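Local coordinates for uncharacterized protein YycE (Bacillus subtilis, PDB 1TWU) that is of unknown function but belongs to the vicinal oxygen chelate superfamily and is a putative glyoxalase or fosfomycin resistance protein, at the interface of chains A and B. Sequence-based numbering; all coordinates share one arbitrary frame. Chains: chain A/B, Hypothetical protein yycE.

Contact 1: the interface of chains A and B. Residues chain A 14-18, 73; chain B 78-81.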
loop_
_atom_site.group_PDB
_atom_site.type_symbol
_atom_site.label_atom_id
_atom_site.label_comp_id
_atom_site.label_asym_id
_atom_site.label_seq_id
_atom_site.Cartn_x
_atom_site.Cartn_y
_atom_site.Cartn_z
ATOM N N ARG A 14 2.321 -3.275 -7.023
ATOM C CA ARG A 14 3.404 -3.035 -6.089
ATOM C C ARG A 14 3.205 -1.779 -5.246
ATOM O O ARG A 14 2.793 -0.733 -5.754
ATOM C CB ARG A 14 4.732 -2.914 -6.849
ATOM C CG ARG A 14 5.908 -2.466 -5.981
ATOM C CD ARG A 14 7.179 -2.252 -6.783
ATOM N NE ARG A 14 7.723 -3.510 -7.294
ATOM C CZ ARG A 14 8.817 -3.614 -8.046
ATOM N NH1 ARG A 14 9.502 -2.532 -8.388
ATOM N NH2 ARG A 14 9.229 -4.805 -8.460
ATOM N N ILE A 15 3.484 -1.907 -3.951
ATOM C CA ILE A 15 3.429 -0.787 -3.015
ATOM C C ILE A 15 4.908 -0.539 -2.755
ATOM O O ILE A 15 5.586 -1.396 -2.180
ATOM C CB ILE A 15 2.772 -1.171 -1.681
ATOM C CG1 ILE A 15 1.306 -1.531 -1.902
ATOM C CG2 ILE A 15 2.877 -0.014 -0.703
ATOM C CD1 ILE A 15 0.453 -0.357 -2.354
ATOM N N ALA A 16 5.416 0.608 -3.202
ATOM C CA ALA A 16 6.830 0.940 -3.021
ATOM C C ALA A 16 6.996 2.079 -2.030
ATOM O O ALA A 16 6.343 3.111 -2.147
ATOM C CB ALA A 16 7.456 1.314 -4.355
ATOM N N ARG A 17 7.871 1.870 -1.053
ATOM C CA ARG A 17 8.148 2.859 -0.016
ATOM C C ARG A 17 9.649 3.057 0.155
ATOM O O ARG A 17 10.428 2.111 0.045
ATOM C CB ARG A 17 7.550 2.409 1.323
ATOM C CG ARG A 17 6.033 2.256 1.318
ATOM C CD ARG A 17 5.542 1.522 2.564
ATOM N NE ARG A 17 5.943 2.189 3.800
ATOM C CZ ARG A 17 5.349 3.269 4.301
ATOM N NH1 ARG A 17 4.309 3.812 3.674
ATOM N NH2 ARG A 17 5.801 3.810 5.429
ATOM N N PRO A 18 10.076 4.297 0.430
ATOM C CA PRO A 18 11.492 4.622 0.626
ATOM C C PRO A 18 11.940 4.365 2.067
ATOM O O PRO A 18 11.123 4.360 2.986
ATOM C CB PRO A 18 11.539 6.095 0.280
ATOM C CG PRO A 18 10.234 6.581 0.858
ATOM C CD PRO A 18 9.257 5.523 0.396
ATOM N N PRO A 73 8.856 7.573 4.482
ATOM C CA PRO A 73 7.754 8.539 4.500
ATOM C C PRO A 73 7.546 9.070 5.915
ATOM O O PRO A 73 7.869 8.392 6.892
ATOM C CB PRO A 73 6.557 7.710 4.025
ATOM C CG PRO A 73 7.179 6.681 3.145
ATOM C CD PRO A 73 8.415 6.283 3.919
ATOM N N ASP B 78 9.175 8.960 -3.629
ATOM C CA ASP B 78 9.541 7.554 -3.761
ATOM C C ASP B 78 8.484 6.611 -3.181
ATOM O O ASP B 78 8.682 5.395 -3.134
ATOM C CB ASP B 78 10.883 7.277 -3.079
ATOM C CG ASP B 78 12.059 7.875 -3.828
ATOM O OD1 ASP B 78 11.944 8.083 -5.053
ATOM O OD2 ASP B 78 13.108 8.115 -3.192
ATOM N N SER B 79 7.372 7.174 -2.723
ATOM C CA SER B 79 6.286 6.375 -2.168
ATOM C C SER B 79 5.307 6.159 -3.327
ATOM O O SER B 79 4.582 7.078 -3.731
ATOM C CB SER B 79 5.623 7.122 -1.015
ATOM O OG SER B 79 4.818 6.235 -0.273
ATOM N N LEU B 80 5.304 4.934 -3.857
ATOM C CA LEU B 80 4.497 4.581 -5.019
ATOM C C LEU B 80 3.434 3.488 -4.864
ATOM O O LEU B 80 3.442 2.694 -3.918
ATOM C CB LEU B 80 5.426 4.118 -6.150
ATOM C CG LEU B 80 6.550 4.913 -6.830
ATOM C CD1 LEU B 80 6.773 6.263 -6.187
ATOM C CD2 LEU B 80 7.817 4.057 -6.812
ATOM N N LEU B 81 2.526 3.478 -5.835
ATOM C CA LEU B 81 1.488 2.460 -5.977
ATOM C C LEU B 81 1.680 2.143 -7.457
ATOM O O LEU B 81 1.343 2.953 -8.318
ATOM C CB LEU B 81 0.074 3.003 -5.739
ATOM C CG LEU B 81 -1.017 1.983 -6.127
ATOM C CD1 LEU B 81 -0.792 0.677 -5.383
ATOM C CD2 LEU B 81 -2.402 2.527 -5.816
HETATM O O HOH W 1 3.597 3.631 -1.193
#
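A:Ala16 and B:Leu80 pair across an antiparallel junction between strand 12-18 of one subunit and strand 80-84 of the other, a worked example of a sheet continued across a subunit boundary. Backbone bonds run both ways: A:Ala16 N donates to B:Leu80 O at 3.0 Å, and B:Leu80 N donates to A:Ala16 O at 2.7 Å. A:Ile15 and B:Leu81 form the neighbouring bridge.

Water adds a second polar layer. Water 1 touches A:Ala16 O, B:Leu80 O and the side-chain hydroxyl of B:Ser79, whose OG stands anti to the backbone N (chi1 -165°) and lies 3.0 Å from the water. Both carbonyl oxygens of this pair thus have a water partner besides the opposing N-H.

Apolar contacts line both faces. On one, the methyl A:Ala16 CB meets the B:Leu80 CD2 branch at 3.7 Å and also touches B:Leu80 CB. Near the start of the B segment, the A:Pro18 ring crosses B:Asp78 obliquely, its CB 3.6 Å from B:Asp78 CB, so the methylene rather than the carboxylate makes this contact; the CD corner of the same ring rests near the backbone of B:Asp78 and B:Ser79. On the same side of the sheet as the water, the side chains of A:Ile15 and B:Leu81 run at a slant in broadly the same direction, and their tip methyls A:Ile15 CD1 and B:Leu81 CD1 touch at 3.4 Å, tighter than usual for two carbons.

Contact 2: the interface of chains A and B. Residues chain A 35, 53-55, 83; chain B 3-5, 13, 59.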
loop_
_atom_site.group_PDB
_atom_site.type_symbol
_atom_site.label_atom_id
_atom_site.label_comp_id
_atom_site.label_asym_id
_atom_site.label_seq_id
_atom_site.Cartn_x
_atom_site.Cartn_y
_atom_site.Cartn_z
ATOM N N LEU A 35 7.892 -12.770 5.251
ATOM C CA LEU A 35 7.392 -12.555 3.904
ATOM C C LEU A 35 8.535 -13.065 3.038
ATOM O O LEU A 35 9.708 -12.920 3.394
ATOM C CB LEU A 35 7.154 -11.065 3.628
ATOM C CG LEU A 35 6.108 -10.346 4.485
ATOM C CD1 LEU A 35 5.800 -8.996 3.858
ATOM C CD2 LEU A 35 4.840 -11.177 4.570
ATOM N N GLY A 53 6.973 -10.671 -1.034
ATOM C CA GLY A 53 5.689 -11.152 -1.506
ATOM C C GLY A 53 4.581 -10.858 -0.520
ATOM O O GLY A 53 4.811 -10.810 0.687
ATOM N N LEU A 54 3.371 -10.671 -1.027
ATOM C CA LEU A 54 2.248 -10.366 -0.160
ATOM C C LEU A 54 0.994 -11.168 -0.523
ATOM O O LEU A 54 -0.056 -10.597 -0.815
ATOM C CB LEU A 54 1.958 -8.869 -0.240
ATOM C CG LEU A 54 1.439 -8.179 1.012
ATOM C CD1 LEU A 54 2.477 -8.234 2.127
ATOM C CD2 LEU A 54 1.107 -6.751 0.650
ATOM N N PRO A 55 1.084 -12.510 -0.494
ATOM C CA PRO A 55 2.272 -13.298 -0.149
ATOM C C PRO A 55 3.174 -13.616 -1.343
ATOM O O PRO A 55 4.306 -14.065 -1.163
ATOM C CB PRO A 55 1.667 -14.558 0.455
ATOM C CG PRO A 55 0.478 -14.769 -0.429
ATOM C CD PRO A 55 -0.111 -13.374 -0.544
ATOM N N PHE A 83 -3.690 -6.545 7.966
ATOM C CA PHE A 83 -3.723 -7.973 7.693
ATOM C C PHE A 83 -4.924 -8.522 8.454
ATOM O O PHE A 83 -4.963 -8.436 9.680
ATOM C CB PHE A 83 -2.459 -8.651 8.217
ATOM C CG PHE A 83 -1.241 -8.440 7.357
ATOM C CD1 PHE A 83 -1.131 -9.064 6.115
ATOM C CD2 PHE A 83 -0.188 -7.639 7.803
ATOM C CE1 PHE A 83 0.011 -8.898 5.333
ATOM C CE2 PHE A 83 0.957 -7.466 7.027
ATOM C CZ PHE A 83 1.058 -8.098 5.789
ATOM N N LYS B 3 -3.411 -16.291 -1.057
ATOM C CA LYS B 3 -3.090 -15.447 0.146
ATOM C C LYS B 3 -2.756 -16.245 1.410
ATOM O O LYS B 3 -3.286 -15.969 2.510
ATOM C CB LYS B 3 -4.241 -14.471 0.442
ATOM C CG LYS B 3 -5.616 -15.131 0.671
ATOM C CD LYS B 3 -6.732 -14.320 -0.031
ATOM C CE LYS B 3 -6.774 -12.873 0.462
ATOM N NZ LYS B 3 -5.499 -12.155 0.166
ATOM N N ARG B 4 -1.876 -17.233 1.259
ATOM C CA ARG B 4 -1.446 -18.031 2.392
ATOM C C ARG B 4 -0.017 -17.610 2.720
ATOM O O ARG B 4 0.920 -17.956 1.998
ATOM C CB ARG B 4 -1.478 -19.518 2.052
ATOM C CG ARG B 4 -1.474 -20.413 3.280
ATOM C CD ARG B 4 -1.502 -21.876 2.881
ATOM N NE ARG B 4 -0.159 -22.420 2.683
ATOM C CZ ARG B 4 0.129 -23.427 1.862
ATOM N NH1 ARG B 4 -0.833 -24.002 1.148
ATOM N NH2 ARG B 4 1.378 -23.872 1.762
ATOM N N PHE B 5 0.142 -16.841 3.794
ATOM C CA PHE B 5 1.461 -16.384 4.213
ATOM C C PHE B 5 2.133 -17.475 5.044
ATOM O O PHE B 5 1.471 -18.396 5.525
ATOM C CB PHE B 5 1.347 -15.092 5.035
ATOM C CG PHE B 5 0.909 -13.895 4.232
ATOM C CD1 PHE B 5 -0.359 -13.846 3.659
ATOM C CD2 PHE B 5 1.782 -12.828 4.022
ATOM C CE1 PHE B 5 -0.751 -12.751 2.884
ATOM C CE2 PHE B 5 1.401 -11.730 3.249
ATOM C CZ PHE B 5 0.134 -11.692 2.679
ATOM N N ILE B 13 -6.417 -8.033 2.724
ATOM C CA ILE B 13 -5.341 -7.075 2.949
ATOM C C ILE B 13 -5.838 -5.690 2.557
ATOM O O ILE B 13 -6.439 -5.505 1.493
ATOM C CB ILE B 13 -4.068 -7.413 2.140
ATOM C CG1 ILE B 13 -3.507 -8.754 2.605
ATOM C CG2 ILE B 13 -3.004 -6.333 2.355
ATOM C CD1 ILE B 13 -2.236 -9.144 1.906
ATOM N N TYR B 59 -7.753 -7.584 -1.798
ATOM C CA TYR B 59 -6.754 -6.533 -1.711
ATOM C C TYR B 59 -7.492 -5.260 -2.076
ATOM O O TYR B 59 -7.971 -5.121 -3.201
ATOM C CB TYR B 59 -5.615 -6.754 -2.712
ATOM C CG TYR B 59 -4.773 -7.982 -2.447
ATOM C CD1 TYR B 59 -5.147 -9.233 -2.943
ATOM C CD2 TYR B 59 -3.604 -7.894 -1.684
ATOM C CE1 TYR B 59 -4.375 -10.365 -2.684
ATOM C CE2 TYR B 59 -2.827 -9.017 -1.419
ATOM C CZ TYR B 59 -3.217 -10.248 -1.920
ATOM O OH TYR B 59 -2.451 -11.366 -1.643
#
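B:Phe5, from the N-terminal arm of its subunit, inserts its ring among A:Leu35, A:Leu54, A:Pro55 and A:Phe83, a clear instance of an aromatic anchor gripped on both faces and at the rim. A:Pro55 CB lies over the middle of one face, 3.7 Å from the ring centroid, in a CH-pi contact, while CG of the same proline reaches the backbone of B:Lys3, 3.7 Å from B:Lys3 CA. On the opposite face from A:Pro55, the CE1 edge of A:Phe83 points at the ring near CE2 and CZ, the planes 81° apart. At the rim, in the ring plane, come the methyls A:Leu35 CD2, 3.5 Å from B:Phe5 CD2, and A:Leu54 CD1.

Beside this anchor is a polar clamp. The phenol B:Tyr59 OH donates to the backbone carbonyl A:Leu54 O at 2.6 Å, in the carbonyl plane and on a lone pair. That oxygen also lies in the plane of the tyrosine ring, at its edge. B:Ile13 CD1 approaches A:Leu54 CG at 3.9 Å from the same subunit as the phenol.

Further out, the cis peptide bond before A:Pro55 likely sets the orientation of its ring. B:Phe5 CG lies anti to its own carbonyl carbon (chi1 -69°), directing the ring into the hydrophobic group. An antiparallel bridge between A:Phe83 and B:Ile13 joins strands 80-84 and 12-18 and would help hold both side chains in place. The site appears to fasten the N-terminal arm to the partner subunit and so to stabilise the dimer seen here.

The C-alpha centres of contact 1 and contact 2 lie about 17 Å apart within one two-fold symmetric interface, and each has a twin with the chains exchanged. Both draw on strands 12-18 and 80-84: contact 1 takes the first from chain A and the second from chain B, whereas contact 2 uses the opposite assignment. The two therefore sample both symmetry-related strand junctions. Contact 1 relies chiefly on backbone pairing, while contact 2 adds an exchanged N-terminal arm. Together they suggest a dimer joined through sheet edges and secured by side-chain anchors, which may be the assembly in solution.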